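Local coordinates for CurD (Moorea producens 3L, PDB 5KP7), which probably acts as a hydroxymethylglutaryl-CoA synthase-type acyltransferase of the thiolase-like superfamily and binds 4'-phosphopantetheine, at residues Asp203-His206 against Ile207-Asp211; Asn336-Ser340 against Thr341-Ile345. The protein carries 3 engineered substitutions. All coordinates share one frame; numbering follows the deposited sequence. Where two conformers were deposited one is given.

Interaction 1: Asp203-His206 against Ile207-Asp211; sequences DTPH and IFQID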
# COMPACT_ATOMS: atom_id res chain seq x y z
N ASP A 203 -22.73 10.25 5.44
CA ASP A 203 -23.89 9.40 5.66
C ASP A 203 -24.63 9.01 4.37
O ASP A 203 -25.67 8.41 4.46
CB ASP A 203 -24.84 10.03 6.69
CG ASP A 203 -25.51 11.30 6.18
OD1 ASP A 203 -25.21 11.77 5.06
OD2 ASP A 203 -26.35 11.83 6.94
N THR A 204 -24.11 9.39 3.20
CA THR A 204 -24.61 8.86 1.92
C THR A 204 -23.46 8.20 1.15
O THR A 204 -22.89 8.79 0.23
CB THR A 204 -25.29 9.96 1.08
OG1 THR A 204 -24.36 11.02 0.83
CG2 THR A 204 -26.52 10.50 1.81
N PRO A 205 -23.12 6.96 1.52
CA PRO A 205 -21.93 6.29 0.96
C PRO A 205 -22.19 5.70 -0.41
O PRO A 205 -22.39 4.49 -0.54
CB PRO A 205 -21.66 5.18 1.99
CG PRO A 205 -22.99 4.87 2.54
CD PRO A 205 -23.69 6.20 2.64
N HIS A 206 -22.17 6.55 -1.42
CA HIS A 206 -22.47 6.13 -2.79
C HIS A 206 -21.53 5.08 -3.35
O HIS A 206 -21.95 4.34 -4.24
CB HIS A 206 -22.46 7.31 -3.76
CG HIS A 206 -23.42 8.41 -3.39
ND1 HIS A 206 -24.70 8.17 -2.95
CD2 HIS A 206 -23.28 9.75 -3.42
CE1 HIS A 206 -25.31 9.32 -2.70
NE2 HIS A 206 -24.46 10.29 -2.97
N ILE A 207 -20.29 5.04 -2.88
CA ILE A 207 -19.28 4.09 -3.40
C ILE A 207 -19.10 2.85 -2.51
O ILE A 207 -19.14 1.72 -3.02
CB ILE A 207 -17.91 4.76 -3.59
CG1 ILE A 207 -17.99 5.98 -4.52
CG2 ILE A 207 -16.86 3.77 -4.09
CD1 ILE A 207 -18.53 5.70 -5.89
N PHE A 208 -18.91 3.05 -1.20
CA PHE A 208 -18.57 1.94 -0.30
C PHE A 208 -19.31 2.10 1.00
O PHE A 208 -19.00 3.00 1.78
CB PHE A 208 -17.04 1.91 -0.07
CG PHE A 208 -16.50 0.66 0.61
CD1 PHE A 208 -16.66 -0.61 0.05
CD2 PHE A 208 -15.76 0.75 1.80
CE1 PHE A 208 -16.09 -1.74 0.64
CE2 PHE A 208 -15.19 -0.39 2.39
CZ PHE A 208 -15.36 -1.64 1.80
N GLN A 209 -20.28 1.22 1.23
CA GLN A 209 -21.11 1.23 2.41
C GLN A 209 -20.41 0.39 3.50
O GLN A 209 -20.31 -0.82 3.35
CB GLN A 209 -22.50 0.68 2.03
CG GLN A 209 -23.25 1.50 0.95
CD GLN A 209 -23.15 1.02 -0.51
OE1 GLN A 209 -23.18 -0.19 -0.80
NE2 GLN A 209 -23.12 1.99 -1.46
N ILE A 210 -19.93 1.03 4.57
CA ILE A 210 -19.20 0.36 5.64
C ILE A 210 -20.09 -0.58 6.47
O ILE A 210 -21.23 -0.25 6.79
CB ILE A 210 -18.50 1.42 6.55
CG1 ILE A 210 -17.29 2.03 5.83
CG2 ILE A 210 -18.10 0.87 7.91
CD1 ILE A 210 -16.06 1.14 5.73
N ASP A 211 -19.56 -1.78 6.77
CA ASP A 211 -20.14 -2.69 7.75
C ASP A 211 -19.79 -2.18 9.15
O ASP A 211 -18.67 -2.40 9.63
CB ASP A 211 -19.63 -4.12 7.55
CG ASP A 211 -20.11 -4.76 6.23
OD1 ASP A 211 -21.29 -4.58 5.82
OD2 ASP A 211 -19.30 -5.52 5.62
O HOH W 1 -21.73 1.18 -3.82
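In the conformer given here, one of two deposited, Gln209 has CG anti to its own carbonyl carbon (chi1 -61°) and its chain bent at the next bond, which folds it back along the loop it has just left and lays its amide against Pro205. Its NE2 donates to Pro205 O over 2.8 Å, a fairly straight bond with an N-H...O angle of 158°. The carbonyl is met almost head-on, and its oxygen sits slightly off the amide plane of the glutamine. The two side chains cross at about a right angle, Pro205 CG resting 3.7 Å from Gln209 CG, so the proline ring backs the aliphatic part of the chain whose end binds its carbonyl. On the same ring, Pro205 CB comes to 3.4 Å from Phe208 O. The contact closes the loop between strand 195-202 and strand 208-219 of the large mixed sheet: Pro205 is the centre of an inverse gamma turn, with a weak bond from His206 N to Thr204 O, and Ile207 and Phe208 together face Ile30 in a classic beta bulge at the start of the second strand. A water joins the same turn, donating to Ile207 O (2.8 Å) and, at 3.2 Å, to His206 O, and accepting from Gln209 NE2 at 2.9 Å. The glutamine amide nitrogen thus serves both the proline carbonyl and this water. One face of the His206 imidazole lies over Thr204 O, which stands 3.6 Å above the plane near the ring centre. Beyond the loop, Pro205 touches Gln27, and Phe208 packs on Ile30 and Val363.

Interaction 2: Asn336-Ser340 against Thr341-Ile345; sequences NGDFS and TPRRI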
# COMPACT_ATOMS: atom_id res chain seq x y z
N ASN A 336 -12.35 -3.50 -11.67
CA ASN A 336 -11.95 -4.72 -12.38
C ASN A 336 -12.72 -5.98 -12.02
O ASN A 336 -12.65 -6.96 -12.77
CB ASN A 336 -10.44 -4.91 -12.19
CG ASN A 336 -9.66 -3.80 -12.85
OD1 ASN A 336 -9.63 -3.70 -14.07
ND2 ASN A 336 -9.06 -2.95 -12.05
N GLY A 337 -13.49 -5.95 -10.95
CA GLY A 337 -14.35 -7.05 -10.54
C GLY A 337 -15.76 -6.92 -11.09
O GLY A 337 -16.05 -6.01 -11.87
N ASP A 338 -16.65 -7.82 -10.69
CA ASP A 338 -18.03 -7.87 -11.19
C ASP A 338 -18.98 -7.40 -10.11
O ASP A 338 -19.00 -7.99 -9.01
CB ASP A 338 -18.39 -9.30 -11.58
CG ASP A 338 -19.73 -9.38 -12.26
OD1 ASP A 338 -20.75 -9.16 -11.59
OD2 ASP A 338 -19.77 -9.69 -13.47
N PHE A 339 -19.73 -6.33 -10.40
CA PHE A 339 -20.70 -5.75 -9.46
C PHE A 339 -22.07 -5.72 -10.10
O PHE A 339 -22.85 -4.81 -9.88
CB PHE A 339 -20.19 -4.38 -8.95
CG PHE A 339 -18.93 -4.51 -8.20
CD1 PHE A 339 -17.73 -4.62 -8.88
CD2 PHE A 339 -18.93 -4.66 -6.81
CE1 PHE A 339 -16.56 -4.86 -8.20
CE2 PHE A 339 -17.75 -4.87 -6.12
CZ PHE A 339 -16.56 -4.99 -6.84
N SER A 340 -22.40 -6.76 -10.85
CA SER A 340 -23.77 -6.84 -11.43
C SER A 340 -24.84 -7.07 -10.34
O SER A 340 -26.01 -6.85 -10.59
CB SER A 340 -23.82 -7.89 -12.52
OG SER A 340 -23.39 -9.13 -12.02
N THR A 341 -24.43 -7.49 -9.14
CA THR A 341 -25.24 -7.52 -7.93
C THR A 341 -24.36 -6.96 -6.78
O THR A 341 -23.16 -6.94 -6.94
CB THR A 341 -25.67 -8.96 -7.65
OG1 THR A 341 -26.57 -8.99 -6.55
CG2 THR A 341 -24.54 -9.88 -7.37
N PRO A 342 -24.96 -6.51 -5.64
CA PRO A 342 -24.05 -5.96 -4.61
C PRO A 342 -23.05 -6.98 -4.08
O PRO A 342 -23.37 -8.17 -3.99
CB PRO A 342 -25.01 -5.50 -3.49
CG PRO A 342 -26.30 -5.22 -4.21
CD PRO A 342 -26.37 -6.27 -5.29
N ARG A 343 -21.84 -6.50 -3.77
CA ARG A 343 -20.73 -7.36 -3.35
C ARG A 343 -20.12 -6.85 -2.06
O ARG A 343 -20.05 -5.64 -1.84
CB ARG A 343 -19.63 -7.40 -4.41
CG ARG A 343 -20.09 -7.72 -5.82
CD ARG A 343 -20.56 -9.17 -5.97
NE ARG A 343 -20.76 -9.47 -7.39
CZ ARG A 343 -21.37 -10.55 -7.87
NH1 ARG A 343 -21.89 -11.48 -7.05
NH2 ARG A 343 -21.50 -10.70 -9.19
N ARG A 344 -19.65 -7.78 -1.23
CA ARG A 344 -18.94 -7.45 -0.01
C ARG A 344 -17.46 -7.65 -0.21
O ARG A 344 -17.01 -8.67 -0.77
CB ARG A 344 -19.46 -8.26 1.18
CG ARG A 344 -18.64 -8.06 2.46
CD ARG A 344 -19.38 -8.55 3.69
NE ARG A 344 -20.43 -7.61 4.12
CZ ARG A 344 -21.74 -7.77 3.99
NH1 ARG A 344 -22.28 -8.85 3.42
NH2 ARG A 344 -22.55 -6.84 4.46
N ILE A 345 -16.69 -6.63 0.19
CA ILE A 345 -15.25 -6.62 0.08
C ILE A 345 -14.63 -6.61 1.46
O ILE A 345 -14.97 -5.75 2.29
CB ILE A 345 -14.77 -5.37 -0.71
CG1 ILE A 345 -15.49 -5.27 -2.09
CG2 ILE A 345 -13.26 -5.40 -0.88
CD1 ILE A 345 -15.11 -4.01 -2.89
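An Asx turn leads from helix 325-336 into strand 343-351, and its aspartate, Asp338, is gripped side-on by Arg343. Arg343 NE donates to Asp338 O at 2.8 Å, from a position tilted out of the carbonyl plane, while NH2 forms a salt bridge with Asp338 OD1 over 2.9 Å. That oxygen lies in the guanidinium plane but is met from above the carboxylate plane, the two planes standing 65° apart. With Asp338 CG anti to the backbone N (chi1 -173°), OD1 also accepts from Ser340 N at 3.0 Å, the bond that defines the turn, and from Ser340 OG at 2.7 Å through its syn lone pair. Three donors therefore hold one carboxylate oxygen. At the start of strand 343-351, an inner strand of the mixed sheet, the aliphatic part of Arg343 packs on the Phe339 ring, Arg343 CG lying 3.4 Å from Phe339 CD2. Phe339 CE2 reaches Ile345 CD1 at 4.3 Å, and its ring also meets Tyr270. A leucine in place of Arg343 would probably leave the Asp338 carboxylate without its opposite charge and Asp338 O without this donor. Thr341 CG2 stands 3.1 Å above one face of the Arg343 guanidinium, offset toward its rim.

Following the chain, interaction 1 comes first and closes the short loop between strand 195-202 and strand 208-219; interaction 2 opens more than a hundred residues later and closes the loop from helix 325-336 into strand 343-351. The two are in series, neither nested nor crossed, with centres about 14 Å apart. Both deliver strands to the same mixed sheet, where strand 355-363 lies between 208-219 and 343-351 and bonds to each. Side chains bridge that middle strand: Asp211 OD2 forms a 2.8 Å salt bridge with Arg344 NE, and Phe208 CE1 packs against Ile345 CB at 4.1 Å.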